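Local coordinates for cytochrome C-type biogenesis protein ccmF (PDB 6ZMQ) that probably joins heme to apocytochrome c as a membrane-bound heme lyase of cytochrome c maturation, and carries a heme b of its own, at residues A[99-107]-A[181-191]; A[469-480]-A[507-515]. One frame throughout, in Å; residues are numbered along the deposited sequence.

Contact 1 of 2, residues A[99-107]-A[181-191]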
loop_
_atom_site.group_PDB
_atom_site.type_symbol
_atom_site.label_atom_id
_atom_site.label_comp_id
_atom_site.label_asym_id
_atom_site.label_seq_id
_atom_site.Cartn_x
_atom_site.Cartn_y
_atom_site.Cartn_z
ATOM N N LEU A 99 2.684 16.937 20.310
ATOM C CA LEU A 99 3.089 17.674 19.114
ATOM C C LEU A 99 3.005 16.819 17.855
ATOM O O LEU A 99 2.501 17.290 16.828
ATOM C CB LEU A 99 4.501 18.245 19.281
ATOM C CG LEU A 99 4.951 19.232 18.193
ATOM C CD1 LEU A 99 3.979 20.396 18.057
ATOM C CD2 LEU A 99 6.357 19.757 18.458
ATOM N N TRP A 100 3.477 15.562 17.915
ATOM C CA TRP A 100 3.464 14.708 16.730
ATOM C C TRP A 100 2.056 14.310 16.313
ATOM O O TRP A 100 1.828 14.056 15.126
ATOM C CB TRP A 100 4.318 13.443 16.938
ATOM C CG TRP A 100 3.690 12.338 17.764
ATOM C CD1 TRP A 100 3.801 12.162 19.111
ATOM C CD2 TRP A 100 2.875 11.256 17.287
ATOM N NE1 TRP A 100 3.101 11.045 19.505
ATOM C CE2 TRP A 100 2.517 10.477 18.404
ATOM C CE3 TRP A 100 2.394 10.887 16.025
ATOM C CZ2 TRP A 100 1.712 9.340 18.297
ATOM C CZ3 TRP A 100 1.592 9.762 15.921
ATOM C CH2 TRP A 100 1.260 9.002 17.050
ATOM N N VAL A 101 1.105 14.274 17.242
ATOM C CA VAL A 101 -0.242 13.894 16.845
ATOM C C VAL A 101 -1.028 15.121 16.396
ATOM O O VAL A 101 -2.021 14.989 15.685
ATOM C CB VAL A 101 -0.972 13.107 17.960
ATOM C CG1 VAL A 101 -1.545 14.027 19.020
ATOM C CG2 VAL A 101 -2.032 12.145 17.381
ATOM N N THR A 102 -0.605 16.336 16.777
ATOM C CA THR A 102 -1.237 17.536 16.233
ATOM C C THR A 102 -0.822 17.811 14.793
ATOM O O THR A 102 -1.549 18.511 14.081
ATOM C CB THR A 102 -0.921 18.771 17.081
ATOM O OG1 THR A 102 0.480 18.813 17.375
ATOM C CG2 THR A 102 -1.718 18.772 18.365
ATOM N N LEU A 103 0.326 17.293 14.350
ATOM C CA LEU A 103 0.717 17.463 12.959
ATOM C C LEU A 103 0.208 16.340 12.063
ATOM O O LEU A 103 0.248 16.486 10.836
ATOM C CB LEU A 103 2.243 17.593 12.814
ATOM C CG LEU A 103 2.947 18.743 13.558
ATOM C CD1 LEU A 103 4.255 18.291 14.216
ATOM C CD2 LEU A 103 3.158 19.975 12.669
ATOM N N VAL A 104 -0.259 15.230 12.634
ATOM C CA VAL A 104 -0.842 14.139 11.863
ATOM C C VAL A 104 -2.346 14.017 12.091
ATOM O O VAL A 104 -2.988 13.125 11.523
ATOM C CB VAL A 104 -0.126 12.809 12.144
ATOM C CG1 VAL A 104 1.384 12.970 11.983
ATOM C CG2 VAL A 104 -0.482 12.267 13.523
ATOM N N THR A 105 -2.926 14.910 12.884
ATOM C CA THR A 105 -4.366 15.189 12.881
ATOM C C THR A 105 -4.905 15.829 11.581
ATOM O O THR A 105 -6.044 15.495 11.218
ATOM C CB THR A 105 -4.710 16.051 14.106
ATOM O OG1 THR A 105 -4.189 15.412 15.271
ATOM C CG2 THR A 105 -6.208 16.130 14.352
ATOM N N PRO A 106 -4.188 16.677 10.807
ATOM C CA PRO A 106 -4.764 17.138 9.520
ATOM C C PRO A 106 -5.006 16.078 8.440
ATOM O O PRO A 106 -5.380 16.465 7.334
ATOM C CB PRO A 106 -3.730 18.157 9.017
ATOM C CG PRO A 106 -3.201 18.704 10.194
ATOM C CD PRO A 106 -3.020 17.547 11.101
ATOM N N TRP A 107 -4.804 14.777 8.696
ATOM C CA TRP A 107 -5.441 13.746 7.887
ATOM C C TRP A 107 -6.069 12.652 8.751
ATOM O O TRP A 107 -6.166 11.505 8.301
ATOM C CB TRP A 107 -4.445 13.167 6.858
ATOM C CG TRP A 107 -3.220 12.494 7.396
ATOM C CD1 TRP A 107 -3.090 11.183 7.753
ATOM C CD2 TRP A 107 -1.936 13.096 7.623
ATOM N NE1 TRP A 107 -1.811 10.932 8.190
ATOM C CE2 TRP A 107 -1.085 12.093 8.125
ATOM C CE3 TRP A 107 -1.425 14.388 7.459
ATOM C CZ2 TRP A 107 0.244 12.343 8.460
ATOM C CZ3 TRP A 107 -0.101 14.636 7.794
ATOM C CH2 TRP A 107 0.712 13.616 8.287
ATOM N N GLN A 181 -5.623 6.932 19.051
ATOM C CA GLN A 181 -4.754 5.749 19.271
ATOM C C GLN A 181 -3.515 6.001 20.109
ATOM O O GLN A 181 -3.471 6.945 20.865
ATOM C CB GLN A 181 -4.254 5.323 17.896
ATOM C CG GLN A 181 -4.084 6.501 16.963
ATOM C CD GLN A 181 -3.051 7.502 17.397
ATOM O OE1 GLN A 181 -2.131 7.207 18.148
ATOM N NE2 GLN A 181 -3.178 8.705 16.872
ATOM N N ASN A 182 -2.531 5.145 19.879
ATOM C CA ASN A 182 -1.236 5.209 20.545
ATOM C C ASN A 182 -0.100 4.676 19.670
ATOM O O ASN A 182 0.890 4.162 20.202
ATOM C CB ASN A 182 -1.278 4.471 21.890
ATOM C CG ASN A 182 -1.648 3.006 21.752
ATOM O OD1 ASN A 182 -2.821 2.639 21.822
ATOM N ND2 ASN A 182 -0.641 2.154 21.601
ATOM N N HIS A 183 -0.210 4.775 18.345
ATOM C CA HIS A 183 0.919 4.412 17.498
ATOM C C HIS A 183 0.986 5.357 16.309
ATOM O O HIS A 183 -0.019 5.932 15.887
ATOM C CB HIS A 183 0.844 2.960 17.006
ATOM C CG HIS A 183 2.143 2.426 16.468
ATOM N ND1 HIS A 183 3.205 2.084 17.277
ATOM C CD2 HIS A 183 2.540 2.163 15.199
ATOM C CE1 HIS A 183 4.200 1.638 16.531
ATOM N NE2 HIS A 183 3.824 1.679 15.266
ATOM N N TRP A 184 2.202 5.501 15.783
ATOM C CA TRP A 184 2.552 6.443 14.733
ATOM C C TRP A 184 2.229 5.943 13.327
ATOM O O TRP A 184 2.125 6.770 12.413
ATOM C CB TRP A 184 4.048 6.806 14.844
ATOM C CG TRP A 184 5.005 5.714 15.377
ATOM C CD1 TRP A 184 5.198 5.331 16.687
ATOM C CD2 TRP A 184 5.895 4.903 14.600
ATOM N NE1 TRP A 184 6.135 4.331 16.756
ATOM C CE2 TRP A 184 6.583 4.053 15.492
ATOM C CE3 TRP A 184 6.174 4.811 13.235
ATOM C CZ2 TRP A 184 7.532 3.126 15.062
ATOM C CZ3 TRP A 184 7.120 3.889 12.811
ATOM C CH2 TRP A 184 7.783 3.058 13.721
ATOM N N MET A 185 2.076 4.626 13.129
ATOM C CA MET A 185 1.798 4.107 11.789
ATOM C C MET A 185 0.381 4.455 11.335
ATOM O O MET A 185 0.140 4.612 10.137
ATOM C CB MET A 185 2.069 2.600 11.719
ATOM C CG MET A 185 2.125 2.015 10.288
ATOM S SD MET A 185 3.394 0.754 10.090
ATOM C CE MET A 185 4.856 1.782 10.243
ATOM N N MET A 186 -0.545 4.703 12.279
ATOM C CA MET A 186 -1.854 5.269 11.924
ATOM C C MET A 186 -1.748 6.693 11.372
ATOM O O MET A 186 -2.699 7.190 10.753
ATOM C CB MET A 186 -2.804 5.199 13.132
ATOM C CG MET A 186 -4.299 5.102 12.743
ATOM S SD MET A 186 -5.555 5.343 14.016
ATOM C CE MET A 186 -5.502 3.733 14.810
ATOM N N ALA A 187 -0.609 7.347 11.573
ATOM C CA ALA A 187 -0.195 8.501 10.792
ATOM C C ALA A 187 0.380 8.126 9.428
ATOM O O ALA A 187 -0.023 8.710 8.415
ATOM C CB ALA A 187 0.856 9.283 11.574
ATOM N N VAL A 188 1.303 7.160 9.363
ATOM C CA VAL A 188 2.124 7.021 8.161
ATOM C C VAL A 188 1.641 5.936 7.193
ATOM O O VAL A 188 1.996 5.988 6.006
ATOM C CB VAL A 188 3.618 6.821 8.515
ATOM C CG1 VAL A 188 4.056 7.855 9.566
ATOM C CG2 VAL A 188 3.909 5.411 8.986
ATOM N N HIS A 189 0.842 4.973 7.649
ATOM C CA HIS A 189 0.146 4.084 6.718
ATOM C C HIS A 189 -0.894 4.773 5.817
ATOM O O HIS A 189 -1.070 4.289 4.685
ATOM C CB HIS A 189 -0.453 2.910 7.512
ATOM C CG HIS A 189 -1.174 1.890 6.695
ATOM N ND1 HIS A 189 -2.487 2.030 6.299
ATOM C CD2 HIS A 189 -0.768 0.686 6.234
ATOM C CE1 HIS A 189 -2.855 0.957 5.623
ATOM N NE2 HIS A 189 -1.829 0.127 5.570
ATOM N N PRO A 190 -1.648 5.822 6.236
ATOM C CA PRO A 190 -2.449 6.557 5.229
ATOM C C PRO A 190 -1.651 7.221 4.109
ATOM O O PRO A 190 -1.952 6.953 2.933
ATOM C CB PRO A 190 -3.180 7.601 6.079
ATOM C CG PRO A 190 -3.426 6.907 7.349
ATOM C CD PRO A 190 -2.188 6.102 7.593
ATOM N N VAL A 191 -0.615 8.014 4.433
ATOM C CA VAL A 191 0.100 8.831 3.443
ATOM C C VAL A 191 0.849 7.971 2.439
ATOM O O VAL A 191 0.878 8.303 1.244
ATOM C CB VAL A 191 1.084 9.794 4.147
ATOM C CG1 VAL A 191 1.510 10.934 3.215
ATOM C CG2 VAL A 191 0.487 10.324 5.433
#

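Contact 2 of 2, residues A[469-480]-A[507-515]. With HEM (protoporphyrin IX containing Fe), chain B.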
loop_
_atom_site.group_PDB
_atom_site.type_symbol
_atom_site.label_atom_id
_atom_site.label_comp_id
_atom_site.label_asym_id
_atom_site.label_seq_id
_atom_site.Cartn_x
_atom_site.Cartn_y
_atom_site.Cartn_z
ATOM N N PHE A 469 11.250 -21.770 -2.429
ATOM C CA PHE A 469 12.262 -20.791 -2.036
ATOM C C PHE A 469 13.666 -21.221 -2.455
ATOM O O PHE A 469 14.487 -20.378 -2.839
ATOM C CB PHE A 469 12.214 -20.557 -0.531
ATOM C CG PHE A 469 13.341 -19.704 -0.009
ATOM C CD1 PHE A 469 13.344 -18.332 -0.266
ATOM C CD2 PHE A 469 14.388 -20.266 0.730
ATOM C CE1 PHE A 469 14.362 -17.521 0.194
ATOM C CE2 PHE A 469 15.431 -19.479 1.207
ATOM C CZ PHE A 469 15.422 -18.090 0.941
ATOM N N LEU A 470 13.975 -22.521 -2.348
ATOM C CA LEU A 470 15.295 -23.009 -2.752
ATOM C C LEU A 470 15.478 -22.920 -4.262
ATOM O O LEU A 470 16.546 -22.522 -4.744
ATOM C CB LEU A 470 15.504 -24.441 -2.257
ATOM C CG LEU A 470 16.147 -24.507 -0.871
ATOM C CD1 LEU A 470 15.777 -25.768 -0.122
ATOM C CD2 LEU A 470 17.666 -24.388 -0.998
ATOM N N TYR A 471 14.422 -23.250 -5.010
ATOM C CA TYR A 471 14.362 -23.024 -6.452
ATOM C C TYR A 471 14.535 -21.544 -6.799
ATOM O O TYR A 471 15.209 -21.199 -7.780
ATOM C CB TYR A 471 13.012 -23.551 -6.951
ATOM C CG TYR A 471 12.476 -22.884 -8.191
ATOM C CD1 TYR A 471 13.004 -23.190 -9.435
ATOM C CD2 TYR A 471 11.454 -21.937 -8.120
ATOM C CE1 TYR A 471 12.534 -22.583 -10.576
ATOM C CE2 TYR A 471 10.995 -21.311 -9.252
ATOM C CZ TYR A 471 11.530 -21.647 -10.481
ATOM O OH TYR A 471 11.059 -21.045 -11.620
ATOM N N ASN A 472 13.946 -20.654 -5.988
ATOM C CA ASN A 472 14.004 -19.221 -6.263
ATOM C C ASN A 472 15.397 -18.656 -6.011
ATOM O O ASN A 472 15.894 -17.858 -6.814
ATOM C CB ASN A 472 12.971 -18.482 -5.415
ATOM C CG ASN A 472 11.657 -18.247 -6.149
ATOM O OD1 ASN A 472 11.648 -17.948 -7.336
ATOM N ND2 ASN A 472 10.544 -18.355 -5.430
ATOM N N ALA A 473 16.034 -19.048 -4.902
ATOM C CA ALA A 473 17.412 -18.631 -4.638
ATOM C C ALA A 473 18.380 -19.209 -5.665
ATOM O O ALA A 473 19.376 -18.553 -6.026
ATOM C CB ALA A 473 17.831 -19.042 -3.227
ATOM N N ALA A 474 18.079 -20.417 -6.168
ATOM C CA ALA A 474 18.826 -20.992 -7.283
ATOM C C ALA A 474 18.708 -20.134 -8.542
ATOM O O ALA A 474 19.700 -19.913 -9.244
ATOM C CB ALA A 474 18.338 -22.413 -7.556
ATOM N N ALA A 475 17.498 -19.638 -8.837
ATOM C CA ALA A 475 17.303 -18.775 -10.005
ATOM C C ALA A 475 17.979 -17.418 -9.854
ATOM O O ALA A 475 18.463 -16.862 -10.852
ATOM C CB ALA A 475 15.816 -18.577 -10.270
ATOM N N ILE A 476 17.998 -16.873 -8.632
ATOM C CA ILE A 476 18.710 -15.620 -8.373
ATOM C C ILE A 476 20.206 -15.800 -8.610
ATOM O O ILE A 476 20.849 -14.968 -9.273
ATOM C CB ILE A 476 18.416 -15.114 -6.946
ATOM C CG1 ILE A 476 16.929 -14.799 -6.782
ATOM C CG2 ILE A 476 19.305 -13.924 -6.565
ATOM C CD1 ILE A 476 16.493 -13.523 -7.390
ATOM N N TYR A 477 20.762 -16.931 -8.142
ATOM C CA TYR A 477 22.170 -17.230 -8.405
ATOM C C TYR A 477 22.451 -17.472 -9.889
ATOM O O TYR A 477 23.493 -17.037 -10.388
ATOM C CB TYR A 477 22.656 -18.436 -7.594
ATOM C CG TYR A 477 24.101 -18.766 -7.941
ATOM C CD1 TYR A 477 25.117 -17.826 -7.746
ATOM C CD2 TYR A 477 24.436 -19.973 -8.556
ATOM C CE1 TYR A 477 26.430 -18.101 -8.107
ATOM C CE2 TYR A 477 25.747 -20.257 -8.922
ATOM C CZ TYR A 477 26.736 -19.317 -8.691
ATOM O OH TYR A 477 28.035 -19.595 -9.046
ATOM N N LEU A 478 21.553 -18.160 -10.606
ATOM C CA LEU A 478 21.796 -18.438 -12.025
ATOM C C LEU A 478 21.749 -17.163 -12.857
ATOM O O LEU A 478 22.556 -16.981 -13.781
ATOM C CB LEU A 478 20.781 -19.449 -12.559
ATOM C CG LEU A 478 20.970 -20.902 -12.129
ATOM C CD1 LEU A 478 19.995 -21.817 -12.860
ATOM C CD2 LEU A 478 22.406 -21.350 -12.304
ATOM N N LEU A 479 20.848 -16.245 -12.488
ATOM C CA LEU A 479 20.778 -14.934 -13.116
ATOM C C LEU A 479 22.032 -14.113 -12.841
ATOM O O LEU A 479 22.594 -13.514 -13.765
ATOM C CB LEU A 479 19.531 -14.222 -12.602
ATOM C CG LEU A 479 18.294 -14.539 -13.431
ATOM C CD1 LEU A 479 17.084 -14.134 -12.664
ATOM C CD2 LEU A 479 18.351 -13.808 -14.769
ATOM N N ALA A 480 22.513 -14.125 -11.590
ATOM C CA ALA A 480 23.719 -13.372 -11.243
ATOM C C ALA A 480 24.966 -13.959 -11.898
ATOM O O ALA A 480 25.843 -13.208 -12.339
ATOM C CB ALA A 480 23.888 -13.317 -9.725
ATOM N N LEU A 507 16.756 -8.297 -8.533
ATOM C CA LEU A 507 17.117 -9.621 -7.995
ATOM C C LEU A 507 16.963 -9.608 -6.484
ATOM O O LEU A 507 16.413 -10.557 -5.960
ATOM C CB LEU A 507 18.553 -9.922 -8.370
ATOM C CG LEU A 507 18.740 -10.388 -9.791
ATOM C CD1 LEU A 507 20.115 -10.953 -9.960
ATOM C CD2 LEU A 507 17.728 -11.445 -10.118
ATOM N N VAL A 508 17.407 -8.553 -5.826
ATOM C CA VAL A 508 17.257 -8.440 -4.357
ATOM C C VAL A 508 15.772 -8.431 -4.019
ATOM O O VAL A 508 15.376 -9.182 -3.147
ATOM C CB VAL A 508 17.941 -7.146 -3.917
ATOM C CG1 VAL A 508 17.234 -6.454 -2.786
ATOM C CG2 VAL A 508 19.383 -7.391 -3.553
ATOM N N VAL A 509 14.980 -7.678 -4.775
ATOM C CA VAL A 509 13.508 -7.601 -4.607
ATOM C C VAL A 509 12.890 -8.969 -4.882
ATOM O O VAL A 509 12.052 -9.416 -4.123
ATOM C CB VAL A 509 12.951 -6.555 -5.572
ATOM C CG1 VAL A 509 11.490 -6.747 -5.851
ATOM C CG2 VAL A 509 13.192 -5.166 -5.069
ATOM N N HIS A 510 13.354 -9.649 -5.915
ATOM C CA HIS A 510 12.739 -10.952 -6.238
ATOM C C HIS A 510 12.971 -11.920 -5.086
ATOM O O HIS A 510 11.986 -12.607 -4.690
ATOM C CB HIS A 510 13.205 -11.488 -7.589
ATOM C CG HIS A 510 12.602 -10.807 -8.764
ATOM N ND1 HIS A 510 13.335 -10.551 -9.875
ATOM C CD2 HIS A 510 11.430 -10.172 -8.929
ATOM C CE1 HIS A 510 12.617 -9.870 -10.723
ATOM N NE2 HIS A 510 11.418 -9.631 -10.178
ATOM N N PHE A 511 14.202 -11.907 -4.557
ATOM C CA PHE A 511 14.623 -12.778 -3.441
ATOM C C PHE A 511 13.828 -12.438 -2.204
ATOM O O PHE A 511 13.526 -13.308 -1.453
ATOM C CB PHE A 511 16.069 -12.473 -3.116
ATOM C CG PHE A 511 16.666 -13.278 -2.007
ATOM C CD1 PHE A 511 16.096 -14.447 -1.593
ATOM C CD2 PHE A 511 17.832 -12.884 -1.422
ATOM C CE1 PHE A 511 16.675 -15.210 -0.601
ATOM C CE2 PHE A 511 18.424 -13.642 -0.436
ATOM C CZ PHE A 511 17.841 -14.809 -0.023
ATOM N N ALA A 512 13.584 -11.165 -1.987
ATOM C CA ALA A 512 12.788 -10.710 -0.838
ATOM C C ALA A 512 11.379 -11.257 -0.958
ATOM O O ALA A 512 10.859 -11.628 0.045
ATOM C CB ALA A 512 12.769 -9.211 -0.803
ATOM N N VAL A 513 10.760 -11.249 -2.130
ATOM C CA VAL A 513 9.426 -11.899 -2.155
ATOM C C VAL A 513 9.580 -13.385 -1.899
ATOM O O VAL A 513 8.694 -13.912 -1.302
ATOM C CB VAL A 513 8.614 -11.687 -3.431
ATOM C CG1 VAL A 513 7.751 -12.886 -3.724
ATOM C CG2 VAL A 513 7.729 -10.492 -3.280
ATOM N N ALA A 514 10.601 -14.028 -2.451
ATOM C CA ALA A 514 10.824 -15.479 -2.296
ATOM C C ALA A 514 10.812 -15.895 -0.829
ATOM O O ALA A 514 10.244 -16.940 -0.523
ATOM C CB ALA A 514 12.137 -15.801 -2.923
ATOM N N LEU A 515 11.505 -15.125 0.011
ATOM C CA LEU A 515 11.621 -15.276 1.446
ATOM C C LEU A 515 10.287 -15.054 2.150
ATOM O O LEU A 515 9.974 -15.778 3.107
ATOM C CB LEU A 515 12.663 -14.267 1.944
ATOM C CG LEU A 515 13.297 -14.173 3.339
ATOM C CD1 LEU A 515 13.549 -15.530 3.982
ATOM C CD2 LEU A 515 14.581 -13.353 3.247
HETATM C CHA HEM B . 11.623 -6.387 -12.352
HETATM C CHB HEM B . 10.105 -10.834 -13.739
HETATM C CHC HEM B . 7.065 -10.983 -9.881
HETATM C CHD HEM B . 8.985 -6.775 -8.335
HETATM C C1A HEM B . 11.437 -7.583 -13.027
HETATM C C2A HEM B . 12.095 -7.893 -14.249
HETATM C C3A HEM B . 11.675 -9.130 -14.641
HETATM C C4A HEM B . 10.757 -9.606 -13.688
HETATM C CMA HEM B . 12.103 -9.872 -15.875
HETATM C CAA HEM B . 13.094 -7.021 -14.993
HETATM C CBA HEM B . 14.497 -7.092 -14.363
HETATM C CGA HEM B . 15.074 -8.482 -14.459
HETATM O O1A HEM B . 15.355 -9.112 -13.414
HETATM O O2A HEM B . 15.270 -8.999 -15.583
HETATM C C1B HEM B . 9.128 -11.215 -12.795
HETATM C C2B HEM B . 8.310 -12.359 -12.947
HETATM C C3B HEM B . 7.459 -12.415 -11.885
HETATM C C4B HEM B . 7.751 -11.241 -11.064
HETATM C CMB HEM B . 8.368 -13.351 -14.065
HETATM C CAB HEM B . 6.424 -13.416 -11.603
HETATM C CBB HEM B . 5.052 -13.021 -12.025
HETATM C C1C HEM B . 7.387 -9.898 -9.096
HETATM C C2C HEM B . 6.959 -9.701 -7.783
HETATM C C3C HEM B . 7.515 -8.513 -7.373
HETATM C C4C HEM B . 8.293 -7.977 -8.425
HETATM C CMC HEM B . 6.060 -10.577 -6.947
HETATM C CAC HEM B . 7.321 -7.909 -6.066
HETATM C CBC HEM B . 8.349 -8.089 -5.015
HETATM C C1D HEM B . 9.835 -6.252 -9.321
HETATM C C2D HEM B . 10.472 -4.931 -9.276
HETATM C C3D HEM B . 11.217 -4.807 -10.398
HETATM C C4D HEM B . 11.032 -6.083 -11.127
HETATM C CMD HEM B . 10.320 -3.905 -8.187
HETATM C CAD HEM B . 12.065 -3.617 -10.815
HETATM C CBD HEM B . 11.339 -2.854 -11.930
HETATM C CGD HEM B . 12.005 -1.563 -12.348
HETATM O O1D HEM B . 12.641 -1.482 -13.423
HETATM O O2D HEM B . 11.902 -0.556 -11.626
HETATM N NA HEM B . 10.610 -8.647 -12.722
HETATM N NB HEM B . 8.745 -10.575 -11.671
HETATM N NC HEM B . 8.216 -8.871 -9.458
HETATM N ND HEM B . 10.211 -6.869 -10.424
HETATM FE FE HEM B . 9.574 -8.787 -10.991
#

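Contact 1 of 2, residues A[99-107]-A[181-191]
Where the chain enters helix 185-213, the first turns of that helix lie against the short helix 99-104 and the loop behind it, and Trp107 joins them. Its indole NE1 gives a hydrogen bond to Ala187 O, 2.9 Å long and bent to 147°, arriving in the carbonyl plane on a lone pair. The helix kinks at Pro190, and Val191 N lies 4.1 Å from Ala187 O without bonding it, so the indole supplies a donor there. CG of Trp107 stands between its backbone N and carbonyl carbon (chi1 61°), carrying the ring to the other segment. Val191 CG2 sits over one ring face near the rim, 3.6 Å from CE2, while Val104 O lies over the centre of the opposite face. Were Trp107 replaced by an alanine, Ala187 O would probably lose this donor and a gap open beside Val191. Helix 110-129 of the cytochrome c assembly region closes the site, its Leu116 touching both Trp107 and Val191. Between Trp107 and Trp100, Val104 CB meets Ala187 CB at 3.7 Å. The six-membered rim of Trp100 reaches the preceding loop, CH2 3.5 Å from His183 O near the ring plane and CZ3 3.7 Å from Trp184 CA.

Contact 2 of 2, residues A[469-480]-A[507-515]
Helices 469-480 and 507-515 run antiparallel, their directions 172° apart and their axes 9.5 Å apart at closest approach. They form a neighbouring pair in a transmembrane helix bundle, and the second of them carries an axial ligand of heme b. At one end, the rings of Phe469 and Phe511 meet rim to rim, with planes 22° apart and neither lying over the other's face. Phe469 CG is anti to its backbone N (chi1 172°), which carries the ring to the backbone of the facing helix and puts CD1 3.4 Å from Ala514 O. Ala514 CB also meets Asn472 CB, 3.8 Å away. Toward the other end, Ile476 and Leu507 lie alongside one another, pointing opposite ways, with Ile476 CD1 3.6 Å from Leu507 CD2. Leu479 CD1 meets the same methyl, Leu507 CD2, 3.8 Å away, so two branched chains share it. Ile476 CD1 also touches His510 CB, 3.9 Å away, and packs behind the root of the heme ligand. From there the imidazole turns away from helix 469-480 toward the porphyrin, with His276 as the other axial ligand. The NE2 of His510 binds the heme iron at 2.2 Å.

Contact 1 closes before contact 2 opens along the chain, and the two lie on opposite sides of its centre, with contact centres 36 Å apart and nearest atoms about 17 Å apart. They illustrate two ways a membrane helix can be met: contact 1 adds one indole-to-carbonyl bond to its apolar packing, whereas contact 2 rests largely on apolar and aromatic side chains. Only contact 2 holds a heme ligand; the partner histidine, His276, belongs to helix 266-284, in neither contact. Lipid is common to both: Val188 of contact 1 and Val513 of contact 2 touch bound phosphatidylethanolamine molecules, each within its own lipid pocket.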